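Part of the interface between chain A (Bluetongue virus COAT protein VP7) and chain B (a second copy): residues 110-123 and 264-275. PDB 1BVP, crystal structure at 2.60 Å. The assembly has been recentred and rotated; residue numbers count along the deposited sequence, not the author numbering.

Chain A (110-123) ARVTGETSTWGPAR
Chain B 264-275: TAEIFNVYSFRD

Contact between two copies of the bluetongue virus coat protein VP7, burying 679 Å² between the stretches. The chain A helix already under way at A:Ala110, which runs to A:Thr116, and the chain B helix already under way at B:Thr264 run at 54° to each other, axes 10.4 Å apart at closest approach. Register by nearest CA atoms: A:Glu115 with B:Asn269 (6.4 Å), A:Thr118 with B:Arg274 (5.2 Å), A:Gly120 with B:Ser272 (3.7 Å), A:Ala122 with B:Phe268 (6.7 Å).

B:Phe268 is covered most. Its CA-to-CB bond points sideways, but chi1 t (175°) and chi2 68° carry the ring to chain A. Carbonyl oxygens meet the ring edge: A:Gly120 O lies 3.4 Å from B:Phe268 CE1 and A:Pro121 O 3.6 Å from B:Phe268 CD1. A:Ala122 CB packs 4.1 Å from B:Phe268 CD1.

The CA-to-CB bond of A:Arg111 also points sideways, but the end of the side chain (chi1 t, chi2 p, chi3 126°) comes nearer to chain B, where A:Arg111 NH2 forms a salt bridge with B:Glu266 OE1 at 2.5 Å. The carboxylate oxygen sits at the guanidinium edge, yet the N-H...O angle of 136° makes the hydrogen bond weak. B:Glu266 (m, m) starts away and curls back.

A:Thr118 (phi/psi -133/-163, chi1 t) points toward chain B in the loop after its helix; its OG1 accepts a 2.7 Å hydrogen bond from B:Arg274 N, whose residue has positive phi (71/-72). Beside it, B:Phe273 N donates to A:Trp119 O at 2.7 Å and a nearly straight 172°, so the two loops are joined through backbone. A:Gly120 (-163/155) is extended, and its lack of a CB leaves room for its CA to lie 3.7 Å from B:Ser272 CA; an ideal CB would be 2.6 Å from B:Ser272 OG, a clash. A:Pro121 CG then packs 4.1 Å from B:Tyr271 CB.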

# COMPACT_ATOMS: atom_id res chain seq x y z
N ALA A 110 -15.36 -2.44 14.32
CA ALA A 110 -16.39 -2.97 13.42
C ALA A 110 -15.72 -3.47 12.14
O ALA A 110 -16.13 -4.47 11.54
CB ALA A 110 -17.40 -1.90 13.09
N ARG A 111 -14.71 -2.73 11.71
CA ARG A 111 -13.98 -3.14 10.55
C ARG A 111 -13.27 -4.47 10.80
O ARG A 111 -13.40 -5.41 10.01
CB ARG A 111 -12.93 -2.12 10.16
CG ARG A 111 -12.41 -2.50 8.82
CD ARG A 111 -13.53 -2.29 7.79
NE ARG A 111 -12.92 -1.44 6.80
CZ ARG A 111 -13.35 -0.26 6.40
NH1 ARG A 111 -14.46 0.24 6.88
NH2 ARG A 111 -12.56 0.48 5.66
N VAL A 112 -12.48 -4.54 11.87
CA VAL A 112 -11.78 -5.78 12.15
C VAL A 112 -12.77 -6.94 12.17
O VAL A 112 -12.58 -7.97 11.54
CB VAL A 112 -11.05 -5.72 13.49
CG1 VAL A 112 -10.45 -7.07 13.81
CG2 VAL A 112 -9.95 -4.68 13.43
N THR A 113 -13.89 -6.75 12.84
CA THR A 113 -14.83 -7.83 12.90
C THR A 113 -15.49 -8.14 11.56
O THR A 113 -15.54 -9.28 11.12
CB THR A 113 -15.82 -7.59 14.02
OG1 THR A 113 -15.14 -7.82 15.26
CG2 THR A 113 -17.03 -8.49 13.93
N GLY A 114 -15.93 -7.10 10.87
CA GLY A 114 -16.59 -7.31 9.62
C GLY A 114 -15.76 -7.99 8.55
O GLY A 114 -16.22 -8.98 7.98
N GLU A 115 -14.53 -7.52 8.30
CA GLU A 115 -13.76 -8.14 7.23
C GLU A 115 -13.24 -9.53 7.56
O GLU A 115 -13.27 -10.42 6.74
CB GLU A 115 -12.65 -7.22 6.67
CG GLU A 115 -11.53 -6.80 7.61
CD GLU A 115 -10.32 -7.72 7.62
OE1 GLU A 115 -10.32 -8.76 6.97
OE2 GLU A 115 -9.34 -7.40 8.29
N THR A 116 -12.83 -9.70 8.79
CA THR A 116 -12.27 -10.92 9.32
C THR A 116 -13.22 -12.09 9.33
O THR A 116 -12.83 -13.25 9.23
CB THR A 116 -11.86 -10.56 10.74
OG1 THR A 116 -10.45 -10.56 10.83
CG2 THR A 116 -12.53 -11.38 11.79
N SER A 117 -14.50 -11.81 9.44
CA SER A 117 -15.46 -12.88 9.54
C SER A 117 -16.06 -13.33 8.21
O SER A 117 -16.94 -14.20 8.18
CB SER A 117 -16.55 -12.44 10.51
OG SER A 117 -17.25 -11.34 9.93
N THR A 118 -15.63 -12.71 7.12
CA THR A 118 -16.13 -13.08 5.80
C THR A 118 -14.97 -13.23 4.83
O THR A 118 -13.84 -13.43 5.25
CB THR A 118 -17.21 -12.11 5.30
OG1 THR A 118 -17.95 -12.74 4.23
CG2 THR A 118 -16.66 -10.77 4.91
N TRP A 119 -15.26 -13.22 3.53
CA TRP A 119 -14.26 -13.40 2.47
C TRP A 119 -14.60 -12.43 1.38
O TRP A 119 -15.77 -12.04 1.23
CB TRP A 119 -14.33 -14.82 1.88
CG TRP A 119 -13.98 -15.90 2.87
CD1 TRP A 119 -12.72 -16.35 3.22
CD2 TRP A 119 -14.90 -16.54 3.75
NE1 TRP A 119 -12.82 -17.23 4.28
CE2 TRP A 119 -14.14 -17.36 4.62
CE3 TRP A 119 -16.29 -16.50 3.90
CZ2 TRP A 119 -14.72 -18.11 5.62
CZ3 TRP A 119 -16.87 -17.25 4.90
CH2 TRP A 119 -16.09 -18.04 5.75
N GLY A 120 -13.60 -12.04 0.61
CA GLY A 120 -13.82 -11.14 -0.50
C GLY A 120 -12.63 -11.20 -1.43
O GLY A 120 -11.52 -11.59 -1.01
N PRO A 121 -12.83 -10.87 -2.70
CA PRO A 121 -11.74 -10.89 -3.70
C PRO A 121 -10.64 -9.87 -3.44
O PRO A 121 -10.92 -8.72 -3.13
CB PRO A 121 -12.47 -10.55 -5.00
CG PRO A 121 -13.67 -9.74 -4.56
CD PRO A 121 -14.12 -10.49 -3.32
N ALA A 122 -9.40 -10.28 -3.64
CA ALA A 122 -8.26 -9.39 -3.46
C ALA A 122 -7.08 -9.76 -4.37
O ALA A 122 -6.79 -10.96 -4.53
CB ALA A 122 -7.82 -9.50 -2.04
N ARG A 123 -6.40 -8.75 -4.94
CA ARG A 123 -5.19 -8.95 -5.77
C ARG A 123 -4.15 -9.60 -4.87
O ARG A 123 -3.77 -9.01 -3.85
CB ARG A 123 -4.54 -7.64 -6.18
CG ARG A 123 -4.89 -7.06 -7.50
CD ARG A 123 -4.06 -5.76 -7.71
NE ARG A 123 -4.35 -4.99 -8.94
CZ ARG A 123 -5.56 -4.73 -9.43
NH1 ARG A 123 -6.68 -5.18 -8.85
NH2 ARG A 123 -5.67 -3.94 -10.48
N THR B 264 -7.40 0.94 -1.25
CA THR B 264 -7.47 -0.49 -1.48
C THR B 264 -8.24 -1.21 -0.37
O THR B 264 -9.09 -2.04 -0.64
CB THR B 264 -6.06 -1.10 -1.62
OG1 THR B 264 -5.28 -0.28 -2.49
CG2 THR B 264 -6.14 -2.47 -2.22
N ALA B 265 -7.95 -0.88 0.88
CA ALA B 265 -8.63 -1.51 2.00
C ALA B 265 -10.13 -1.19 1.96
O ALA B 265 -10.95 -2.04 2.36
CB ALA B 265 -8.02 -1.06 3.27
N GLU B 266 -10.50 0.01 1.49
CA GLU B 266 -11.92 0.38 1.39
C GLU B 266 -12.60 -0.44 0.30
O GLU B 266 -13.71 -0.98 0.48
CB GLU B 266 -12.08 1.87 1.08
CG GLU B 266 -11.47 2.78 2.13
CD GLU B 266 -11.86 2.39 3.58
OE1 GLU B 266 -13.07 2.15 3.85
OE2 GLU B 266 -10.96 2.37 4.45
N ILE B 267 -11.95 -0.49 -0.87
CA ILE B 267 -12.44 -1.29 -1.98
C ILE B 267 -12.62 -2.73 -1.52
O ILE B 267 -13.66 -3.35 -1.78
CB ILE B 267 -11.45 -1.23 -3.16
CG1 ILE B 267 -11.60 0.12 -3.86
CG2 ILE B 267 -11.79 -2.34 -4.18
CD1 ILE B 267 -10.51 0.47 -4.76
N PHE B 268 -11.63 -3.27 -0.83
CA PHE B 268 -11.73 -4.65 -0.33
C PHE B 268 -12.96 -4.86 0.56
O PHE B 268 -13.63 -5.88 0.49
CB PHE B 268 -10.47 -5.05 0.45
CG PHE B 268 -10.57 -6.41 1.08
CD1 PHE B 268 -10.60 -7.55 0.30
CD2 PHE B 268 -10.70 -6.55 2.46
CE1 PHE B 268 -10.74 -8.82 0.88
CE2 PHE B 268 -10.85 -7.81 3.06
CZ PHE B 268 -10.87 -8.95 2.26
N ASN B 269 -13.18 -3.91 1.46
CA ASN B 269 -14.31 -3.96 2.37
C ASN B 269 -15.63 -3.99 1.61
O ASN B 269 -16.50 -4.77 1.94
CB ASN B 269 -14.26 -2.75 3.30
CG ASN B 269 -15.28 -2.85 4.44
OD1 ASN B 269 -15.94 -1.87 4.80
ND2 ASN B 269 -15.43 -4.05 5.00
N VAL B 270 -15.78 -3.12 0.61
CA VAL B 270 -16.99 -3.04 -0.22
C VAL B 270 -17.28 -4.34 -0.98
O VAL B 270 -18.42 -4.77 -1.06
CB VAL B 270 -16.86 -1.94 -1.30
CG1 VAL B 270 -17.97 -2.05 -2.31
CG2 VAL B 270 -16.77 -0.55 -0.66
N TYR B 271 -16.25 -4.95 -1.55
CA TYR B 271 -16.45 -6.17 -2.33
C TYR B 271 -16.47 -7.47 -1.55
O TYR B 271 -16.65 -8.52 -2.13
CB TYR B 271 -15.50 -6.23 -3.51
CG TYR B 271 -15.79 -5.19 -4.58
CD1 TYR B 271 -16.83 -5.36 -5.47
CD2 TYR B 271 -15.04 -4.01 -4.66
CE1 TYR B 271 -17.14 -4.38 -6.44
CE2 TYR B 271 -15.34 -3.02 -5.63
CZ TYR B 271 -16.40 -3.23 -6.51
OH TYR B 271 -16.69 -2.28 -7.46
N SER B 272 -16.29 -7.40 -0.24
CA SER B 272 -16.37 -8.61 0.56
C SER B 272 -17.81 -9.10 0.53
O SER B 272 -18.78 -8.34 0.34
CB SER B 272 -15.96 -8.37 1.99
OG SER B 272 -14.58 -8.14 2.00
N PHE B 273 -17.92 -10.40 0.74
CA PHE B 273 -19.19 -11.07 0.67
C PHE B 273 -20.16 -10.74 1.80
O PHE B 273 -21.28 -10.27 1.52
CB PHE B 273 -18.92 -12.58 0.60
CG PHE B 273 -20.16 -13.42 0.53
CD1 PHE B 273 -21.07 -13.26 -0.54
CD2 PHE B 273 -20.43 -14.36 1.53
CE1 PHE B 273 -22.24 -14.04 -0.62
CE2 PHE B 273 -21.60 -15.14 1.48
CZ PHE B 273 -22.50 -14.98 0.39
N ARG B 274 -19.72 -11.01 3.04
CA ARG B 274 -20.51 -10.82 4.28
C ARG B 274 -21.61 -11.90 4.32
O ARG B 274 -21.51 -12.89 5.07
CB ARG B 274 -21.07 -9.39 4.37
CG ARG B 274 -20.03 -8.48 4.96
CD ARG B 274 -20.37 -7.04 4.86
NE ARG B 274 -19.59 -6.28 5.83
CZ ARG B 274 -18.44 -5.68 5.56
NH1 ARG B 274 -17.96 -5.74 4.33
NH2 ARG B 274 -17.75 -5.10 6.55
N ASP B 275 -22.61 -11.74 3.47
CA ASP B 275 -23.68 -12.72 3.35
C ASP B 275 -24.42 -12.37 2.07
O ASP B 275 -24.13 -11.34 1.41
CB ASP B 275 -24.62 -12.72 4.57
CG ASP B 275 -25.29 -11.35 4.84
OD1 ASP B 275 -25.75 -10.64 3.91
OD2 ASP B 275 -25.38 -10.99 6.02